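Local structure of uncharacterized protein (Sulfolobus tokodaii, 2PD2) at residues A[15-20]-A[48-53]; A[42-47]-A[52-57]; A[2-7]-A[97-102]; A[22-27]-A[60-65]. The protein is of unknown function but belongs to the DsrE/DsrF-like family, whose characterised relatives include proteins of sulfur relay and dissimilatory sulfur metabolism. One frame throughout, in Å; residues are numbered along the deposited sequence.

The four contacts belong to an alpha/beta fold, a parallel sheet with helices on both faces. Interactions 1 and 2 share S52 and I53 at the start of helix 51-59, and their centres lie about 7 Å apart; S48 OG meets A43 O between them at 2.8 Å. Interaction 4 sits at the far ends of the same two helices, its centre about 12 Å from that of interaction 1, and L57 O of interaction 2 lies 3.0 Å from I62 N. Interaction 3 is on the opposite face of the sheet, its centre about 19 Å from interaction 1, although A16 CB still reaches I7 CD1 at 3.6 Å. No ligand or active site is identified among them.

Interaction 1. Residues A[15-20]-A[48-53]; sequences QALRSV and SDTRSI
L17 fits its side chain against T50 and I53, joining helix 13-26 to the start of helix 51-59; these two helices pack on one face of the parallel sheet in an alpha/beta fold. The tight part is around one methyl. L17 CD1 presses on T50 CB at 3.5 Å and lies only slightly farther from T50 CG2, the two side chains crossing at a slant. On its other flank the same CD1 meets I53 CG2 at 3.9 Å. L17 points CG away from its own carbonyl carbon (chi1 -62°), and its extended chi2 carries CD1 out to this notch, while CD2 turns to I7 and L57 and roots the residue in the core. T50 offers carbon rather than oxygen at the closest point.

The looser part lies at I53, which is only partly buried. Its CG2 touches L17 CB at 3.8 Å, but its CG1 branch stays farther from L17. On the solvent side, R18 of one helix and D49 and S52 of the other segment are exposed and take no part in the contact. T50 itself is placed by the loop before the helix, a type I turn from S48 to R51, in which S48 also forms an ST turn. There S48 OG accepts from T50 N at 3.1 Å with an N-H...O angle of 152°, and it is also hydrogen-bonded to A43 O.

Interaction 2. Residues A[42-47]-A[52-57]; sequences KALLKD and SIIEDL
I54 carries this contact almost alone, sending its CD1 methyl from helix 51-59 into the 3-10 turn at K42 to L44. Its CG1 branch stands anti to the carbonyl carbon (chi1 -70°), and chi2 of 171° keeps it extended, which puts CD1 at the tip, the atom that makes the closest contacts. L44 answers from the turn. Although its CB does not point at the helix, with CD1 anti (chi2 -177°) the other branch of the fork, CD2, is turned to I54 CD1 at 3.6 Å, and the two side chains cross at about a right angle, methyl against methyl. L44 CD2 is also shared with I64 of the sheet.

A43 adds a looser contact beside it, its CB lying 4.5 Å from I54 CD1. The carbonyl of the same residue comes much nearer, A43 O to I54 CD1 measuring 2.9 Å; this is too short for comfortable carbon-oxygen packing and its exact value is doubtful. A43 O is not left without a polar mate, because S48 OG is hydrogen-bonded to it. The I54 side chain also touches I82 of a later loop, to which the L44 backbone is hydrogen-bonded.

All three touching residues are buried. They fasten the loop that leaves strand 31-36 to the helix it leads into, within a beta-alpha-beta crossover that returns to the parallel neighbour, strand 63-67.

Interaction 3. Residues A[2-7]-A[97-102]; sequences KVVVQI and RKQSEG
Q99 meets V4 through its aliphatic CG, 4.1 Å from V4 CG1, and not through its amide; that flat group lies at the end of an extended chain, its NE2 hydrogen-bonded to Y105 O of the third subunit. The other flat group is the E101 carboxylate. K98 NZ reaches its OE1 on the syn side at 2.9 Å, 28° out of the carboxylate plane, in a salt bridge within the helix end.

Apolar contact is centred on V4. Its CB and CG2 both lie 3.9 Å from K98 CB, and CG2 also touches K98 CG, the two side chains crossing at a slant. V4 spreads its methyls over both helix residues: CG2 stands anti to the backbone N, over K98, and CG1 (chi1 60°) faces Q99. K98 starts toward the strand, then bends at chi2 (-50°) and chi3, and the curl brings its ammonium back to E101. With an alanine at K98, the E101 carboxylate would probably be left without its cationic mate and V4 CG2 would lose part of its cover.

The two backbones are also bridged by a water that donates to K2 O and to G102 O, each at 3.0 Å. G102, with positive phi, ends the helix in a Schellman motif whose bonds include G102 N to Q99 O at 2.9 Å.

Helix 91-100 thus packs on the face of strand 2-7 opposite helix 13-26, which V3 and V5 meet, and the chain beyond G102 enters strand 104-107, the parallel neighbour of strand 2-7.

Interaction 4. Residues A[22-27]-A[60-65]; sequences NLYNDI and KNILIV
Y24 and K60 mark the closest backbone approach, their CA atoms 8.5 Å apart, which leaves the joining of the two segments to side chains. Y24 lies in the last turn of helix 13-26, where L23 O accepts from both D26 N and I27 N. K60 follows helix 51-59, which ends in a Schellman motif: N61 takes a positive phi of 67°, and I62 N and N61 N bond back to L57 O and I58 O. I62 then leads toward strand 63-67.

Y24 directs its ring at this corner with CG anti to the backbone N (chi1 174°). The methylenes of K60 run across one face of the ring, at about a right angle to the tyrosine side chain. K60 CB lies 3.7 Å from Y24 CE1, CG passes by CZ, and CE ends 3.6 Å from Y24 CE2. Between them K60 CD forms a CH-pi contact, 3.8 Å from the centroid of the Y24 ring and 16° off its normal. I62 CD1 approaches obliquely, 4.2 Å from Y24 CD1; the I62 side chain is buried and also touches V34 and L57. An alanine in place of Y24 would probably leave the K60 methylenes without their platform and I62 CD1 without its cover on this side.

The chemistry divides the lysine in two. Its aliphatic stem is sheltered by an aromatic face, while a bend at chi4 takes NZ to D56 in a salt bridge, so the ring would hold the stem in line as the carboxylate holds the charge.

Interaction 1. Residues A[15-20]-A[48-53]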
# COMPACT_ATOMS: atom_id res chain seq x y z
N GLN A 15 4.67 4.93 13.06
CA GLN A 15 5.09 5.70 11.89
C GLN A 15 3.91 6.12 11.04
O GLN A 15 3.91 7.22 10.47
CB GLN A 15 6.09 4.90 11.05
CG GLN A 15 7.48 4.85 11.67
CD GLN A 15 8.45 4.03 10.84
OE1 GLN A 15 8.30 2.81 10.72
NE2 GLN A 15 9.45 4.69 10.27
N ALA A 16 2.90 5.26 10.94
CA ALA A 16 1.71 5.58 10.16
C ALA A 16 1.00 6.78 10.75
O ALA A 16 0.60 7.70 10.04
CB ALA A 16 0.76 4.38 10.12
N LEU A 17 0.83 6.78 12.07
CA LEU A 17 0.16 7.89 12.73
C LEU A 17 0.94 9.19 12.55
O LEU A 17 0.34 10.25 12.39
CB LEU A 17 -0.04 7.59 14.23
CG LEU A 17 -0.93 6.37 14.52
CD1 LEU A 17 -1.11 6.23 16.02
CD2 LEU A 17 -2.28 6.54 13.85
N ARG A 18 2.27 9.13 12.58
CA ARG A 18 3.04 10.34 12.38
C ARG A 18 2.84 10.82 10.95
O ARG A 18 2.79 12.01 10.68
CB ARG A 18 4.54 10.12 12.63
CG ARG A 18 5.37 11.36 12.27
CD ARG A 18 6.83 11.27 12.70
NE ARG A 18 7.52 10.09 12.17
CZ ARG A 18 7.57 8.92 12.79
NH1 ARG A 18 6.98 8.76 13.97
NH2 ARG A 18 8.20 7.90 12.23
N SER A 19 2.71 9.87 10.02
CA SER A 19 2.48 10.22 8.62
C SER A 19 1.13 10.90 8.45
O SER A 19 0.99 11.82 7.65
CB SER A 19 2.57 8.97 7.74
OG SER A 19 3.91 8.54 7.61
N VAL A 20 0.12 10.45 9.20
CA VAL A 20 -1.19 11.08 9.12
C VAL A 20 -1.09 12.51 9.65
O VAL A 20 -1.68 13.44 9.11
CB VAL A 20 -2.24 10.29 9.93
CG1 VAL A 20 -3.56 11.06 9.96
CG2 VAL A 20 -2.47 8.92 9.29
N SER A 48 -3.84 1.16 24.60
CA SER A 48 -2.89 1.29 23.50
C SER A 48 -1.81 2.33 23.76
O SER A 48 -2.09 3.40 24.30
CB SER A 48 -3.63 1.66 22.21
OG SER A 48 -2.71 2.07 21.21
N ASP A 49 -0.58 2.03 23.35
CA ASP A 49 0.52 2.97 23.52
C ASP A 49 0.35 4.22 22.65
O ASP A 49 0.96 5.25 22.92
CB ASP A 49 1.86 2.30 23.21
CG ASP A 49 2.23 1.21 24.21
OD1 ASP A 49 1.93 1.38 25.41
OD2 ASP A 49 2.82 0.19 23.80
N THR A 50 -0.46 4.13 21.60
CA THR A 50 -0.67 5.28 20.73
C THR A 50 -2.00 5.99 21.00
O THR A 50 -2.41 6.85 20.21
CB THR A 50 -0.63 4.88 19.23
OG1 THR A 50 -1.48 3.75 19.01
CG2 THR A 50 0.80 4.55 18.79
N ARG A 51 -2.66 5.65 22.10
CA ARG A 51 -3.94 6.27 22.42
C ARG A 51 -3.92 7.80 22.37
O ARG A 51 -4.80 8.42 21.75
CB ARG A 51 -4.45 5.81 23.79
CG ARG A 51 -5.74 6.51 24.20
CD ARG A 51 -6.45 5.82 25.36
NE ARG A 51 -7.68 6.52 25.73
CZ ARG A 51 -8.57 6.07 26.61
NH1 ARG A 51 -8.37 4.91 27.21
NH2 ARG A 51 -9.65 6.79 26.89
N SER A 52 -2.94 8.42 23.01
CA SER A 52 -2.87 9.88 23.03
C SER A 52 -2.75 10.47 21.62
O SER A 52 -3.29 11.54 21.35
CB SER A 52 -1.70 10.35 23.90
OG SER A 52 -0.46 9.91 23.38
N ILE A 53 -2.06 9.77 20.73
CA ILE A 53 -1.91 10.26 19.37
C ILE A 53 -3.25 10.14 18.64
O ILE A 53 -3.67 11.05 17.93
CB ILE A 53 -0.82 9.47 18.62
CG1 ILE A 53 0.52 9.65 19.33
CG2 ILE A 53 -0.74 9.95 17.18
CD1 ILE A 53 1.68 8.90 18.70

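Interaction 2. Residues A[42-47]-A[52-57]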
# COMPACT_ATOMS: atom_id res chain seq x y z
N LYS A 42 -5.41 -3.27 16.88
CA LYS A 42 -4.99 -3.26 18.28
C LYS A 42 -4.59 -1.87 18.76
O LYS A 42 -4.60 -1.60 19.96
CB LYS A 42 -3.84 -4.24 18.49
CG LYS A 42 -4.26 -5.70 18.33
CD LYS A 42 -3.11 -6.65 18.61
CE LYS A 42 -2.01 -6.55 17.56
NZ LYS A 42 -0.88 -7.46 17.89
N ALA A 43 -4.26 -0.99 17.82
CA ALA A 43 -3.87 0.36 18.20
C ALA A 43 -5.05 1.16 18.73
O ALA A 43 -4.86 2.21 19.34
CB ALA A 43 -3.25 1.09 17.00
N LEU A 44 -6.27 0.67 18.52
CA LEU A 44 -7.45 1.38 19.00
C LEU A 44 -7.91 0.92 20.39
O LEU A 44 -8.97 1.31 20.86
CB LEU A 44 -8.62 1.24 18.01
CG LEU A 44 -8.34 1.72 16.58
CD1 LEU A 44 -9.60 1.59 15.74
CD2 LEU A 44 -7.86 3.16 16.61
N LEU A 45 -7.11 0.08 21.03
CA LEU A 45 -7.45 -0.40 22.37
C LEU A 45 -7.28 0.74 23.38
O LEU A 45 -6.45 1.63 23.19
CB LEU A 45 -6.56 -1.58 22.75
CG LEU A 45 -6.97 -2.91 22.09
CD1 LEU A 45 -5.88 -3.95 22.27
CD2 LEU A 45 -8.27 -3.38 22.70
N LYS A 46 -8.07 0.71 24.46
CA LYS A 46 -7.99 1.74 25.48
C LYS A 46 -6.63 1.85 26.15
O LYS A 46 -6.24 2.94 26.59
CB LYS A 46 -9.06 1.51 26.55
CG LYS A 46 -10.45 1.97 26.15
CD LYS A 46 -11.48 1.58 27.19
CE LYS A 46 -12.85 2.14 26.86
NZ LYS A 46 -13.89 1.74 27.86
N ASP A 47 -5.90 0.74 26.24
CA ASP A 47 -4.59 0.76 26.88
C ASP A 47 -3.47 0.83 25.84
O ASP A 47 -2.30 0.60 26.15
CB ASP A 47 -4.43 -0.48 27.77
CG ASP A 47 -4.45 -1.78 26.98
OD1 ASP A 47 -5.23 -1.88 26.01
OD2 ASP A 47 -3.69 -2.70 27.34
N SER A 52 -2.94 8.42 23.01
CA SER A 52 -2.87 9.88 23.03
C SER A 52 -2.75 10.47 21.62
O SER A 52 -3.29 11.54 21.35
CB SER A 52 -1.70 10.35 23.90
OG SER A 52 -0.46 9.91 23.38
N ILE A 53 -2.06 9.77 20.73
CA ILE A 53 -1.91 10.26 19.37
C ILE A 53 -3.25 10.14 18.64
O ILE A 53 -3.67 11.05 17.93
CB ILE A 53 -0.82 9.47 18.62
CG1 ILE A 53 0.52 9.65 19.33
CG2 ILE A 53 -0.74 9.95 17.18
CD1 ILE A 53 1.68 8.90 18.70
N ILE A 54 -3.93 9.01 18.83
CA ILE A 54 -5.23 8.79 18.20
C ILE A 54 -6.23 9.85 18.68
O ILE A 54 -7.00 10.39 17.89
CB ILE A 54 -5.76 7.39 18.55
CG1 ILE A 54 -4.91 6.34 17.82
CG2 ILE A 54 -7.23 7.26 18.17
CD1 ILE A 54 -5.20 4.93 18.26
N GLU A 55 -6.20 10.13 19.98
CA GLU A 55 -7.10 11.13 20.56
C GLU A 55 -6.81 12.51 19.98
O GLU A 55 -7.73 13.31 19.78
CB GLU A 55 -6.94 11.14 22.08
CG GLU A 55 -7.31 9.82 22.73
CD GLU A 55 -7.11 9.84 24.24
OE1 GLU A 55 -6.00 10.21 24.68
OE2 GLU A 55 -8.04 9.46 24.97
N ASP A 56 -5.54 12.78 19.70
CA ASP A 56 -5.16 14.07 19.11
C ASP A 56 -5.71 14.18 17.69
O ASP A 56 -6.17 15.25 17.28
CB ASP A 56 -3.64 14.22 19.10
CG ASP A 56 -3.18 15.52 18.47
OD1 ASP A 56 -3.60 16.60 18.95
OD2 ASP A 56 -2.39 15.47 17.51
N LEU A 57 -5.66 13.09 16.93
CA LEU A 57 -6.18 13.09 15.56
C LEU A 57 -7.68 13.35 15.60
O LEU A 57 -8.23 14.07 14.77
CB LEU A 57 -5.90 11.75 14.87
CG LEU A 57 -4.43 11.36 14.65
CD1 LEU A 57 -4.35 10.01 13.95
CD2 LEU A 57 -3.73 12.42 13.82

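Interaction 3. Residues A[2-7]-A[97-102]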
# COMPACT_ATOMS: atom_id res chain seq x y z
N LYS A 2 -10.40 15.11 0.15
CA LYS A 2 -10.80 13.89 0.85
C LYS A 2 -9.77 12.77 0.70
O LYS A 2 -9.44 12.37 -0.42
CB LYS A 2 -12.17 13.42 0.33
CG LYS A 2 -13.32 14.37 0.67
CD LYS A 2 -14.62 13.94 -0.04
CE LYS A 2 -15.85 14.62 0.56
NZ LYS A 2 -15.76 16.10 0.49
N VAL A 3 -9.28 12.27 1.83
CA VAL A 3 -8.28 11.20 1.82
C VAL A 3 -8.69 10.05 2.73
O VAL A 3 -9.00 10.26 3.90
CB VAL A 3 -6.91 11.72 2.32
CG1 VAL A 3 -5.85 10.63 2.17
CG2 VAL A 3 -6.50 12.97 1.54
N VAL A 4 -8.72 8.83 2.19
CA VAL A 4 -9.03 7.67 3.00
C VAL A 4 -7.68 6.98 3.23
O VAL A 4 -7.02 6.54 2.29
CB VAL A 4 -10.06 6.73 2.30
CG1 VAL A 4 -9.53 6.23 0.98
CG2 VAL A 4 -10.41 5.58 3.23
N VAL A 5 -7.26 6.94 4.49
CA VAL A 5 -5.99 6.35 4.88
C VAL A 5 -6.13 4.93 5.42
O VAL A 5 -6.98 4.67 6.27
CB VAL A 5 -5.31 7.20 5.97
CG1 VAL A 5 -3.97 6.56 6.37
CG2 VAL A 5 -5.11 8.63 5.49
N GLN A 6 -5.29 4.03 4.95
CA GLN A 6 -5.32 2.65 5.41
C GLN A 6 -4.09 2.32 6.26
O GLN A 6 -2.98 2.71 5.92
CB GLN A 6 -5.35 1.69 4.22
CG GLN A 6 -5.04 0.23 4.59
CD GLN A 6 -4.63 -0.60 3.38
OE1 GLN A 6 -3.90 -0.12 2.52
NE2 GLN A 6 -5.09 -1.84 3.33
N ILE A 7 -4.31 1.61 7.36
CA ILE A 7 -3.22 1.16 8.22
C ILE A 7 -3.58 -0.29 8.57
O ILE A 7 -4.65 -0.54 9.12
CB ILE A 7 -3.11 1.97 9.53
CG1 ILE A 7 -2.95 3.46 9.21
CG2 ILE A 7 -1.90 1.50 10.32
CD1 ILE A 7 -2.82 4.34 10.45
N ARG A 97 -15.07 1.48 -0.88
CA ARG A 97 -16.23 2.35 -1.06
C ARG A 97 -15.87 3.84 -1.04
O ARG A 97 -16.35 4.60 -1.87
CB ARG A 97 -17.31 2.06 -0.01
CG ARG A 97 -18.20 0.87 -0.35
CD ARG A 97 -19.37 0.74 0.62
NE ARG A 97 -18.94 0.25 1.92
CZ ARG A 97 -18.84 -1.04 2.24
NH1 ARG A 97 -19.14 -1.97 1.34
NH2 ARG A 97 -18.43 -1.40 3.45
N LYS A 98 -15.04 4.26 -0.08
CA LYS A 98 -14.66 5.66 -0.02
C LYS A 98 -13.96 6.06 -1.32
O LYS A 98 -14.20 7.14 -1.85
CB LYS A 98 -13.75 5.95 1.18
CG LYS A 98 -14.37 5.63 2.55
CD LYS A 98 -15.76 6.24 2.73
CE LYS A 98 -15.78 7.76 2.65
NZ LYS A 98 -17.16 8.29 2.86
N GLN A 99 -13.10 5.18 -1.83
CA GLN A 99 -12.42 5.50 -3.08
C GLN A 99 -13.41 5.67 -4.23
O GLN A 99 -13.25 6.55 -5.06
CB GLN A 99 -11.40 4.41 -3.46
CG GLN A 99 -10.12 4.44 -2.64
CD GLN A 99 -9.08 3.48 -3.20
OE1 GLN A 99 -8.49 3.73 -4.24
NE2 GLN A 99 -8.88 2.36 -2.50
N SER A 100 -14.44 4.82 -4.26
CA SER A 100 -15.43 4.92 -5.33
C SER A 100 -16.23 6.21 -5.17
O SER A 100 -16.85 6.68 -6.12
CB SER A 100 -16.38 3.71 -5.30
OG SER A 100 -17.25 3.75 -4.18
N GLU A 101 -16.22 6.77 -3.97
CA GLU A 101 -16.93 8.01 -3.69
C GLU A 101 -16.04 9.22 -3.97
O GLU A 101 -16.44 10.36 -3.75
CB GLU A 101 -17.40 8.03 -2.23
CG GLU A 101 -18.64 7.18 -1.95
CD GLU A 101 -18.84 6.89 -0.46
OE1 GLU A 101 -18.60 7.79 0.36
OE2 GLU A 101 -19.25 5.76 -0.12
N GLY A 102 -14.83 8.97 -4.47
CA GLY A 102 -13.92 10.06 -4.79
C GLY A 102 -12.82 10.36 -3.77
O GLY A 102 -12.07 11.32 -3.92
O HOH W 1 -10.48 13.62 -2.92

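Interaction 4. Residues A[22-27]-A[60-65]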
# COMPACT_ATOMS: atom_id res chain seq x y z
N ASN A 22 1.51 14.31 9.49
CA ASN A 22 2.19 15.03 8.42
C ASN A 22 1.20 15.43 7.33
O ASN A 22 1.26 16.54 6.81
CB ASN A 22 3.33 14.19 7.82
CG ASN A 22 4.54 14.07 8.76
OD1 ASN A 22 4.70 14.88 9.68
ND2 ASN A 22 5.40 13.08 8.51
N LEU A 23 0.30 14.52 6.97
CA LEU A 23 -0.71 14.79 5.95
C LEU A 23 -1.54 15.99 6.39
O LEU A 23 -1.70 16.96 5.64
CB LEU A 23 -1.63 13.58 5.77
CG LEU A 23 -2.76 13.74 4.76
CD1 LEU A 23 -2.16 14.00 3.38
CD2 LEU A 23 -3.63 12.49 4.73
N TYR A 24 -2.08 15.91 7.60
CA TYR A 24 -2.90 16.97 8.18
C TYR A 24 -2.20 18.32 8.09
O TYR A 24 -2.79 19.32 7.67
CB TYR A 24 -3.20 16.65 9.64
CG TYR A 24 -3.92 17.75 10.38
CD1 TYR A 24 -5.31 17.87 10.32
CD2 TYR A 24 -3.21 18.68 11.14
CE1 TYR A 24 -5.98 18.88 11.01
CE2 TYR A 24 -3.87 19.70 11.83
CZ TYR A 24 -5.25 19.79 11.75
OH TYR A 24 -5.90 20.80 12.42
N ASN A 25 -0.93 18.36 8.51
CA ASN A 25 -0.17 19.60 8.48
C ASN A 25 0.15 20.10 7.07
O ASN A 25 0.36 21.30 6.88
CB ASN A 25 1.15 19.45 9.24
CG ASN A 25 0.94 19.35 10.74
OD1 ASN A 25 0.05 20.00 11.29
ND2 ASN A 25 1.77 18.56 11.40
N ASP A 26 0.18 19.19 6.10
CA ASP A 26 0.54 19.57 4.75
C ASP A 26 -0.59 19.95 3.80
O ASP A 26 -0.39 20.76 2.90
CB ASP A 26 1.37 18.45 4.11
CG ASP A 26 2.14 18.93 2.89
OD1 ASP A 26 2.96 19.86 3.03
OD2 ASP A 26 1.93 18.37 1.79
N ILE A 27 -1.77 19.37 4.00
CA ILE A 27 -2.89 19.67 3.12
C ILE A 27 -3.97 20.48 3.83
O ILE A 27 -4.69 19.97 4.69
CB ILE A 27 -3.51 18.36 2.56
CG1 ILE A 27 -2.45 17.61 1.74
CG2 ILE A 27 -4.70 18.70 1.66
CD1 ILE A 27 -2.97 16.36 1.06
N LYS A 60 -8.38 16.86 16.03
CA LYS A 60 -8.18 17.56 14.77
C LYS A 60 -9.29 17.26 13.75
O LYS A 60 -9.17 17.56 12.57
CB LYS A 60 -6.80 17.19 14.20
CG LYS A 60 -5.63 17.81 14.98
CD LYS A 60 -4.29 17.27 14.50
CE LYS A 60 -3.13 18.14 15.00
NZ LYS A 60 -3.06 18.25 16.49
N ASN A 61 -10.38 16.67 14.25
CA ASN A 61 -11.55 16.33 13.43
C ASN A 61 -11.30 15.25 12.38
O ASN A 61 -11.95 15.21 11.34
CB ASN A 61 -12.11 17.59 12.75
CG ASN A 61 -13.52 17.37 12.23
OD1 ASN A 61 -14.34 16.74 12.89
ND2 ASN A 61 -13.81 17.92 11.05
N ILE A 62 -10.35 14.36 12.66
CA ILE A 62 -10.04 13.27 11.75
C ILE A 62 -10.92 12.08 12.14
O ILE A 62 -11.07 11.76 13.32
CB ILE A 62 -8.54 12.91 11.84
CG1 ILE A 62 -7.72 14.04 11.20
CG2 ILE A 62 -8.26 11.59 11.15
CD1 ILE A 62 -6.22 13.88 11.31
N LEU A 63 -11.54 11.44 11.15
CA LEU A 63 -12.41 10.29 11.40
C LEU A 63 -11.59 9.02 11.57
O LEU A 63 -10.88 8.60 10.64
CB LEU A 63 -13.40 10.11 10.24
CG LEU A 63 -14.39 8.93 10.32
CD1 LEU A 63 -15.22 9.05 11.61
CD2 LEU A 63 -15.29 8.94 9.09
N ILE A 64 -11.67 8.41 12.75
CA ILE A 64 -10.92 7.19 13.05
C ILE A 64 -11.88 6.00 12.97
O ILE A 64 -12.84 5.93 13.73
CB ILE A 64 -10.27 7.23 14.45
CG1 ILE A 64 -9.36 8.45 14.58
CG2 ILE A 64 -9.48 5.95 14.69
CD1 ILE A 64 -8.25 8.53 13.51
N VAL A 65 -11.59 5.07 12.07
CA VAL A 65 -12.45 3.91 11.85
C VAL A 65 -11.77 2.56 12.06
O VAL A 65 -10.67 2.32 11.57
CB VAL A 65 -13.04 3.96 10.41
CG1 VAL A 65 -13.78 2.68 10.09
CG2 VAL A 65 -13.97 5.16 10.28